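Local coordinates for protein dihydropteroate synthase (Xanthomonas albilineans GPE PC73, PDB 6DAY) that probably catalyses the condensation of 4-aminobenzoate with the diphosphate of hydroxymethyl-dihydropterin to give 7,8-dihydropteroate, a step of folate synthesis, at residues D[223-228]-D[261-266]; D[189-194]-D[217-222]. All coordinates share one frame; numbering follows the deposited sequence.

Contact 1 of 2, residues D[223-228]-D[261-266]. With PAB (4-aminobenzoic acid), chain R; SO4 (sulfate ion), chain U.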
ATOM      1  N   LEU D 223       1.698   0.216 -19.060  1.00 21.44           N
ATOM      2  CA  LEU D 223       0.715  -0.797 -18.693  1.00 24.18           C
ATOM      3  C   LEU D 223       0.725  -1.064 -17.201  1.00 35.82           C
ATOM      4  O   LEU D 223       0.181  -2.075 -16.752  1.00 36.16           O
ATOM      5  CB  LEU D 223       0.983  -2.112 -19.434  1.00 28.94           C
ATOM      6  CG  LEU D 223       0.927  -2.019 -20.948  1.00 30.30           C
ATOM      7  CD1 LEU D 223       2.333  -2.125 -21.540  1.00 41.90           C
ATOM      8  CD2 LEU D 223       0.041  -3.102 -21.473  1.00 34.78           C
ATOM      9  N   SER D 224       1.310  -0.162 -16.427  1.00 20.41           N
ATOM     10  CA  SER D 224       1.629  -0.469 -15.028  1.00 19.47           C
ATOM     11  C   SER D 224       0.394  -0.676 -14.165  1.00 20.01           C
ATOM     12  O   SER D 224      -0.400   0.255 -13.934  1.00 22.59           O
ATOM     13  CB  SER D 224       2.526   0.631 -14.466  1.00 22.55           C
ATOM     14  OG  SER D 224       2.950   0.318 -13.139  1.00 23.63           O
ATOM     15  N   ARG D 225       0.272  -1.883 -13.616  1.00 22.57           N
ATOM     16  CA  ARG D 225      -0.789  -2.267 -12.693  1.00 24.78           C
ATOM     17  C   ARG D 225      -2.170  -2.060 -13.277  1.00 25.04           C
ATOM     18  O   ARG D 225      -3.145  -1.949 -12.543  1.00 26.27           O
ATOM     19  CB  ARG D 225      -0.665  -1.542 -11.356  1.00 28.11           C
ATOM     20  CG  ARG D 225       0.720  -1.634 -10.732  1.00 23.37           C
ATOM     21  CD  ARG D 225       0.663  -0.999  -9.322  1.00 23.48           C
ATOM     22  NE  ARG D 225       1.926  -1.178  -8.622  1.00 26.03           N
ATOM     23  CZ  ARG D 225       2.131  -0.855  -7.352  1.00 60.58           C
ATOM     24  NH1 ARG D 225       1.160  -0.306  -6.628  1.00 42.65           N
ATOM     25  NH2 ARG D 225       3.312  -1.082  -6.811  1.00 37.98           N
ATOM     26  N   LYS D 226      -2.289  -2.031 -14.597  1.00 24.09           N
ATOM     27  CA  LYS D 226      -3.596  -1.768 -15.165  1.00 24.67           C
ATOM     28  C   LYS D 226      -4.517  -2.988 -15.086  1.00 35.53           C
ATOM     29  O   LYS D 226      -4.092  -4.149 -14.885  1.00 26.48           O
ATOM     30  CB  LYS D 226      -3.431  -1.328 -16.604  1.00 32.78           C
ATOM     31  CG  LYS D 226      -2.676  -0.011 -16.682  1.00 40.27           C
ATOM     32  CD  LYS D 226      -3.161   0.807 -17.833  1.00 31.31           C
ATOM     33  CE  LYS D 226      -2.437   2.159 -17.898  1.00 41.61           C
ATOM     34  NZ  LYS D 226      -2.744   3.032 -16.749  1.00 51.93           N
ATOM     35  N   ARG D 227      -5.808  -2.691 -15.257  1.00 26.21           N
ATOM     36  CA  ARG D 227      -6.863  -3.685 -15.146  1.00 24.50           C
ATOM     37  C   ARG D 227      -6.596  -4.846 -16.102  1.00 26.78           C
ATOM     38  O   ARG D 227      -6.831  -5.999 -15.753  1.00 33.27           O
ATOM     39  CB  ARG D 227      -8.238  -3.043 -15.408  1.00 28.83           C
ATOM     40  CG  ARG D 227      -8.846  -2.331 -14.178  1.00 86.30           C
ATOM     41  CD  ARG D 227      -8.949  -3.286 -12.971  1.00100.97           C
ATOM     42  NE  ARG D 227      -9.083  -2.644 -11.655  1.00 55.34           N
ATOM     43  CZ  ARG D 227      -8.241  -1.744 -11.144  1.00 52.64           C
ATOM     44  NH1 ARG D 227      -7.187  -1.329 -11.827  1.00 58.10           N
ATOM     45  NH2 ARG D 227      -8.465  -1.244  -9.940  1.00 57.40           N
ATOM     46  N   SER D 228      -6.092  -4.554 -17.307  1.00 25.87           N
ATOM     47  CA  SER D 228      -5.792  -5.626 -18.269  1.00 26.02           C
ATOM     48  C   SER D 228      -4.723  -6.579 -17.750  1.00 29.35           C
ATOM     49  O   SER D 228      -4.777  -7.782 -18.023  1.00 27.05           O
ATOM     50  CB  SER D 228      -5.352  -5.011 -19.604  1.00 32.84           C
ATOM     51  OG  SER D 228      -6.474  -4.583 -20.356  1.00 88.11           O
ATOM     52  N   ARG D 261       6.378   3.817 -18.610  1.00 20.94           N
ATOM     53  CA  ARG D 261       5.747   4.593 -17.536  1.00 22.04           C
ATOM     54  C   ARG D 261       5.269   3.612 -16.468  1.00 19.68           C
ATOM     55  O   ARG D 261       4.301   2.873 -16.676  1.00 20.77           O
ATOM     56  CB  ARG D 261       4.614   5.475 -18.071  1.00 22.31           C
ATOM     57  CG  ARG D 261       3.995   6.362 -16.994  1.00 20.28           C
ATOM     58  CD  ARG D 261       2.931   7.321 -17.583  1.00 22.80           C
ATOM     59  NE  ARG D 261       2.344   8.082 -16.500  1.00 24.19           N
ATOM     60  CZ  ARG D 261       1.271   7.694 -15.802  1.00 23.93           C
ATOM     61  NH1 ARG D 261       0.653   6.558 -16.071  1.00 27.79           N
ATOM     62  NH2 ARG D 261       0.808   8.476 -14.822  1.00 29.67           N
ATOM     63  N   VAL D 262       5.943   3.593 -15.324  1.00 19.87           N
ATOM     64  CA  VAL D 262       5.734   2.505 -14.364  1.00 21.36           C
ATOM     65  C   VAL D 262       5.628   3.011 -12.937  1.00 22.13           C
ATOM     66  O   VAL D 262       6.231   4.021 -12.553  1.00 20.11           O
ATOM     67  CB  VAL D 262       6.882   1.428 -14.443  1.00 20.83           C
ATOM     68  CG1 VAL D 262       7.160   1.078 -15.890  1.00 19.86           C
ATOM     69  CG2 VAL D 262       8.142   1.972 -13.798  1.00 20.20           C
ATOM     70  N   HIS D 263       4.920   2.224 -12.112  1.00 21.41           N
ATOM     71  CA  HIS D 263       4.965   2.430 -10.673  1.00 19.66           C
ATOM     72  C   HIS D 263       6.182   1.747 -10.057  1.00 21.89           C
ATOM     73  O   HIS D 263       6.801   2.296  -9.139  1.00 23.87           O
ATOM     74  CB  HIS D 263       3.737   1.826  -9.989  1.00 23.47           C
ATOM     75  CG  HIS D 263       2.446   2.406 -10.445  1.00 23.28           C
ATOM     76  ND1 HIS D 263       1.716   1.860 -11.478  1.00 23.92           N
ATOM     77  CD2 HIS D 263       1.735   3.470  -9.994  1.00 30.47           C
ATOM     78  CE1 HIS D 263       0.624   2.585 -11.671  1.00 27.23           C
ATOM     79  NE2 HIS D 263       0.607   3.562 -10.776  1.00 29.92           N
ATOM     80  N   ASP D 264       6.501   0.544 -10.546  1.00 20.80           N
ATOM     81  CA  ASP D 264       7.503  -0.334  -9.909  1.00 24.80           C
ATOM     82  C   ASP D 264       8.862  -0.159 -10.572  1.00 27.31           C
ATOM     83  O   ASP D 264       9.334  -0.954 -11.414  1.00 23.51           O
ATOM     84  CB  ASP D 264       7.007  -1.769  -9.926  1.00 24.75           C
ATOM     85  CG  ASP D 264       5.643  -1.873  -9.253  1.00 48.62           C
ATOM     86  OD1 ASP D 264       5.596  -1.824  -8.006  1.00 29.38           O
ATOM     87  OD2 ASP D 264       4.612  -1.910  -9.957  1.00 27.54           O
ATOM     88  N   VAL D 265       9.507   0.920 -10.164  1.00 21.32           N
ATOM     89  CA  VAL D 265      10.689   1.389 -10.868  1.00 18.79           C
ATOM     90  C   VAL D 265      11.852   0.414 -10.683  1.00 25.44           C
ATOM     91  O   VAL D 265      12.464  -0.016 -11.667  1.00 22.91           O
ATOM     92  CB  VAL D 265      11.029   2.822 -10.432  1.00 19.35           C
ATOM     93  CG1 VAL D 265      12.414   3.219 -10.949  1.00 20.98           C
ATOM     94  CG2 VAL D 265       9.945   3.814 -10.964  1.00 19.87           C
ATOM     95  N   ALA D 266      12.177   0.047  -9.430  1.00 21.34           N
ATOM     96  CA  ALA D 266      13.339  -0.802  -9.196  1.00 23.71           C
ATOM     97  C   ALA D 266      13.216  -2.126  -9.954  1.00 23.63           C
ATOM     98  O   ALA D 266      14.199  -2.625 -10.543  1.00 21.89           O
ATOM     99  CB  ALA D 266      13.497  -1.054  -7.690  1.00 21.70           C
TER
HETATM  100  C1' PAB R 401      -6.645   0.846 -16.254  1.00 40.21           C
HETATM  101  O1' PAB R 401      -6.474   0.177 -15.204  1.00 37.92           O
HETATM  102  O2' PAB R 401      -7.125   0.301 -17.267  1.00 40.04           O
HETATM  103  C1  PAB R 401      -6.266   2.317 -16.293  1.00 44.24           C
HETATM  104  C2  PAB R 401      -5.636   2.851 -15.184  1.00 46.02           C
HETATM  105  C3  PAB R 401      -5.269   4.180 -15.167  1.00 47.51           C
HETATM  106  C4  PAB R 401      -5.543   4.983 -16.261  1.00 48.06           C
HETATM  107  C5  PAB R 401      -6.181   4.448 -17.379  1.00 47.60           C
HETATM  108  C6  PAB R 401      -6.543   3.112 -17.403  1.00 45.72           C
HETATM  109  N4  PAB R 401      -5.155   6.387 -16.207  1.00 47.78           N
HETATM  110  S   SO4 U 404      -1.916   6.018 -12.998  1.00 65.74           S
HETATM  111  O1  SO4 U 404      -1.440   5.488 -11.714  1.00 63.64           O
HETATM  112  O2  SO4 U 404      -3.365   5.842 -13.115  1.00 66.08           O
HETATM  113  O3  SO4 U 404      -1.663   7.470 -13.079  1.00 66.38           O
HETATM  114  O4  SO4 U 404      -1.229   5.338 -14.100  1.00 65.43           O
HETATM  115  O   HOH W   1       4.967  -1.204 -12.506  1.00 25.07           O
HETATM  116  O   HOH W   2       1.520   2.843 -16.959  1.00 27.52           O
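S224 and V262 bring the two backbones together, CA to CA 5.1 Å, where a type II turn from L223 to K226 faces the end of strand 259-262. No direct backbone-to-backbone bond joins them here; a water accepts from S224 N and donates to R261 O. The S224 side chain does the direct work. With OG anti to its own N (chi1 -175°), S224 OG accepts from H263 N at 2.9 Å, nearly straight at 168°, and also meets ND1 at the edge of the H263 ring, OG to ND1 2.6 Å. A second water ties the same hydroxyl to N and OD2 of D264. Beyond it the extended R225 chain passes H263, whose CB lies over one face of the guanidinium, and grips D264 side-on: NE to OD2 3.1 Å, NH2 to OD1 2.7 Å. Guanidinium and carboxylate are nearly coplanar, so this paired salt bridge would restrain rotation of both. The other ring nitrogen is used as well, H263 NE2 giving a bond of 3.0 Å to sulfate O1. R261 holds that sulfate through NH1 and NH2, while its NE pairs with D61; N27 gives the sulfate a further bond. R227 N donates to the 4-aminobenzoate carboxylate, O1' at 2.9 Å. Neighbouring parallel strand ends and the segments after them thus converge on a sulfate, probably from the crystallisation liquor, and a substrate, as at the C-terminal mouth of a TIM barrel.

Contact 2 of 2, residues D[189-194]-D[217-222]; sequences IDPGFG and VPVLAG. With PAB (4-aminobenzoic acid), chain R.
I189 holds CG1 between its backbone N and carbonyl carbon (chi1 58°), and from there CG1 reaches V217 CG2 at 3.7 Å and V219 CG2 at 3.8 Å. The I189 and V217 side chains cross at about a right angle, CG2 and CD1 of I189 also lying against the same V217 methyl. The torsion of D190 instead sets CG anti to the backbone N (chi1 175°), and its carboxylate crosses the L220 side chain obliquely, with D190 OD2 3.2 Å from the L220 methyl CD2. Between these side chains the backbones run in roughly the same direction: I189 N donates to P218 O at 3.0 Å, and I189 O accepts from L220 N at 2.8 Å. One residue of the first strand therefore bonds to residues flanking V219, the pattern of a parallel bridge. In the TIM barrel of this family, this pairing of 187-190 with 220-221 closes the ring between the sixth and seventh strands, and helices 199-207 and 209-212 lie in the connection between them. Past the bridge the chains separate and water takes over. D190 OD1 accepts from G192 N at 2.7 Å, closing an Asx turn, the donor standing well above the carboxylate plane. One water lies within hydrogen-bonding distance of that oxygen and accepts from the N-H groups of F193 and G222; another sits between F193 O and G222 O, in reach of both. The F193 ring turns its edge to A221, CE2 to CB 3.9 Å, while L205 and L206 of helix 199-207 also pack against the F193 side chain.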
ATOM      1  N   ILE D 189       4.919   9.504 -28.787  1.00 22.70           N
ATOM      2  CA  ILE D 189       3.561   8.994 -28.897  1.00 20.72           C
ATOM      3  C   ILE D 189       3.378   7.835 -27.931  1.00 25.05           C
ATOM      4  O   ILE D 189       4.337   7.180 -27.505  1.00 25.74           O
ATOM      5  CB  ILE D 189       3.190   8.552 -30.324  1.00 24.45           C
ATOM      6  CG1 ILE D 189       4.139   7.470 -30.879  1.00 22.46           C
ATOM      7  CG2 ILE D 189       3.153   9.747 -31.256  1.00 25.55           C
ATOM      8  CD1 ILE D 189       3.751   7.080 -32.281  1.00 24.67           C
ATOM      9  N   ASP D 190       2.104   7.591 -27.598  1.00 23.65           N
ATOM     10  CA  ASP D 190       1.716   6.588 -26.607  1.00 25.78           C
ATOM     11  C   ASP D 190       0.402   5.961 -27.067  1.00 25.93           C
ATOM     12  O   ASP D 190      -0.597   6.685 -27.265  1.00 24.50           O
ATOM     13  CB  ASP D 190       1.594   7.319 -25.262  1.00 25.39           C
ATOM     14  CG  ASP D 190       1.087   6.442 -24.129  1.00 67.30           C
ATOM     15  OD1 ASP D 190       0.637   5.309 -24.361  1.00 32.14           O
ATOM     16  OD2 ASP D 190       1.138   6.914 -22.980  1.00 36.55           O
ATOM     17  N   PRO D 191       0.331   4.647 -27.248  1.00 25.02           N
ATOM     18  CA  PRO D 191      -0.939   4.044 -27.680  1.00 24.40           C
ATOM     19  C   PRO D 191      -2.025   4.112 -26.626  1.00 23.27           C
ATOM     20  O   PRO D 191      -3.174   3.734 -26.921  1.00 27.37           O
ATOM     21  CB  PRO D 191      -0.561   2.584 -27.970  1.00 30.36           C
ATOM     22  CG  PRO D 191       0.587   2.339 -27.117  1.00 26.18           C
ATOM     23  CD  PRO D 191       1.394   3.616 -27.122  1.00 23.72           C
ATOM     24  N   GLY D 192      -1.688   4.494 -25.402  1.00 24.75           N
ATOM     25  CA  GLY D 192      -2.707   4.651 -24.369  1.00 32.67           C
ATOM     26  C   GLY D 192      -3.281   3.328 -23.902  1.00 43.35           C
ATOM     27  O   GLY D 192      -4.502   3.126 -23.905  1.00 26.91           O
ATOM     28  N   PHE D 193      -2.423   2.400 -23.489  1.00 26.21           N
ATOM     29  CA  PHE D 193      -2.956   1.171 -22.944  1.00 25.50           C
ATOM     30  C   PHE D 193      -3.929   1.466 -21.804  1.00 31.32           C
ATOM     31  O   PHE D 193      -3.680   2.341 -20.970  1.00 30.03           O
ATOM     32  CB  PHE D 193      -1.793   0.325 -22.452  1.00 23.62           C
ATOM     33  CG  PHE D 193      -0.908  -0.186 -23.549  1.00 24.28           C
ATOM     34  CD1 PHE D 193      -1.369  -1.162 -24.424  1.00 26.41           C
ATOM     35  CD2 PHE D 193       0.396   0.261 -23.684  1.00 24.81           C
ATOM     36  CE1 PHE D 193      -0.557  -1.688 -25.415  1.00 23.39           C
ATOM     37  CE2 PHE D 193       1.222  -0.254 -24.687  1.00 26.72           C
ATOM     38  CZ  PHE D 193       0.726  -1.241 -25.566  1.00 26.25           C
ATOM     39  N   GLY D 194      -5.060   0.740 -21.797  1.00 33.93           N
ATOM     40  CA  GLY D 194      -6.078   0.874 -20.777  1.00 36.81           C
ATOM     41  C   GLY D 194      -7.116   1.966 -21.000  1.00 75.87           C
ATOM     42  O   GLY D 194      -8.140   1.962 -20.302  1.00 37.35           O
ATOM     43  N   VAL D 217       9.186   8.525 -34.226  1.00 37.90           N
ATOM     44  CA  VAL D 217       9.140   9.258 -32.959  1.00 30.30           C
ATOM     45  C   VAL D 217       9.175   8.232 -31.836  1.00 26.62           C
ATOM     46  O   VAL D 217       8.632   7.128 -31.988  1.00 32.33           O
ATOM     47  CB  VAL D 217       7.918  10.194 -32.850  1.00 33.14           C
ATOM     48  CG1 VAL D 217       7.810  11.084 -34.107  1.00 32.20           C
ATOM     49  CG2 VAL D 217       6.657   9.434 -32.666  1.00 35.70           C
ATOM     50  N   PRO D 218       9.784   8.560 -30.702  1.00 26.29           N
ATOM     51  CA  PRO D 218       9.837   7.601 -29.577  1.00 25.50           C
ATOM     52  C   PRO D 218       8.449   7.243 -29.073  1.00 25.31           C
ATOM     53  O   PRO D 218       7.544   8.076 -29.020  1.00 25.66           O
ATOM     54  CB  PRO D 218      10.633   8.353 -28.506  1.00 30.79           C
ATOM     55  CG  PRO D 218      11.430   9.383 -29.268  1.00 31.13           C
ATOM     56  CD  PRO D 218      10.565   9.784 -30.453  1.00 33.16           C
ATOM     57  N   VAL D 219       8.302   6.000 -28.643  1.00 23.24           N
ATOM     58  CA  VAL D 219       7.029   5.461 -28.205  1.00 21.51           C
ATOM     59  C   VAL D 219       7.141   5.212 -26.716  1.00 26.38           C
ATOM     60  O   VAL D 219       8.083   4.551 -26.260  1.00 25.75           O
ATOM     61  CB  VAL D 219       6.692   4.161 -28.964  1.00 26.38           C
ATOM     62  CG1 VAL D 219       5.440   3.491 -28.414  1.00 27.54           C
ATOM     63  CG2 VAL D 219       6.525   4.479 -30.453  1.00 29.09           C
ATOM     64  N   LEU D 220       6.145   5.682 -25.977  1.00 21.94           N
ATOM     65  CA  LEU D 220       6.026   5.430 -24.544  1.00 22.22           C
ATOM     66  C   LEU D 220       4.986   4.335 -24.339  1.00 24.37           C
ATOM     67  O   LEU D 220       3.923   4.363 -24.959  1.00 26.98           O
ATOM     68  CB  LEU D 220       5.613   6.748 -23.858  1.00 21.67           C
ATOM     69  CG  LEU D 220       5.385   6.691 -22.316  1.00 26.15           C
ATOM     70  CD1 LEU D 220       5.524   8.116 -21.742  1.00 30.95           C
ATOM     71  CD2 LEU D 220       4.025   6.135 -21.940  1.00 46.14           C
ATOM     72  N   ALA D 221       5.290   3.338 -23.506  1.00 21.85           N
ATOM     73  CA  ALA D 221       4.293   2.337 -23.164  1.00 23.72           C
ATOM     74  C   ALA D 221       4.032   2.387 -21.663  1.00 23.21           C
ATOM     75  O   ALA D 221       4.974   2.442 -20.873  1.00 23.60           O
ATOM     76  CB  ALA D 221       4.761   0.933 -23.536  1.00 26.58           C
ATOM     77  N   GLY D 222       2.766   2.361 -21.290  1.00 26.68           N
ATOM     78  CA  GLY D 222       2.407   2.401 -19.880  1.00 23.33           C
ATOM     79  C   GLY D 222       1.324   1.400 -19.583  1.00 24.80           C
ATOM     80  O   GLY D 222       0.156   1.662 -19.845  1.00 25.50           O
TER
HETATM   81  C1' PAB R 401      -6.645   0.846 -16.254  1.00 40.21           C
HETATM   82  O1' PAB R 401      -6.474   0.177 -15.204  1.00 37.92           O
HETATM   83  O2' PAB R 401      -7.125   0.301 -17.267  1.00 40.04           O
HETATM   84  C1  PAB R 401      -6.266   2.317 -16.293  1.00 44.24           C
HETATM   85  C2  PAB R 401      -5.636   2.851 -15.184  1.00 46.02           C
HETATM   86  C3  PAB R 401      -5.269   4.180 -15.167  1.00 47.51           C
HETATM   87  C4  PAB R 401      -5.543   4.983 -16.261  1.00 48.06           C
HETATM   88  C5  PAB R 401      -6.181   4.448 -17.379  1.00 47.60           C
HETATM   89  C6  PAB R 401      -6.543   3.112 -17.403  1.00 45.72           C
HETATM   90  N4  PAB R 401      -5.155   6.387 -16.207  1.00 47.78           N
HETATM   91  O   HOH W   3       0.300   3.366 -22.749  1.00 35.36           O
HETATM   92  O   HOH W   4      -1.433   3.860 -20.735  1.00 52.84           O

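The two contacts follow one another along the chain, their centres about 13 Å apart, and only G222 separates strand 220-221 from the turn of contact 1. Strand 220-221 is shared ground: on one flank it pairs with 187-190 in contact 2, on the other with strand 259-262, where R261 N lies 3.0 Å from A221 O in a probable hydrogen bond. Packing continues the join, L223 CG lying 3.6 Å from F193 CD2 and R261 CB 4.0 Å from L220 CD2. Both contacts reach the same 4-aminobenzoate. G194 O approaches C6 of the 4-aminobenzoate ring at 3.5 Å, while K226, whose CE lies 3.3 Å from F193 O, brings NZ to 3.2 Å from C3 of the same ring.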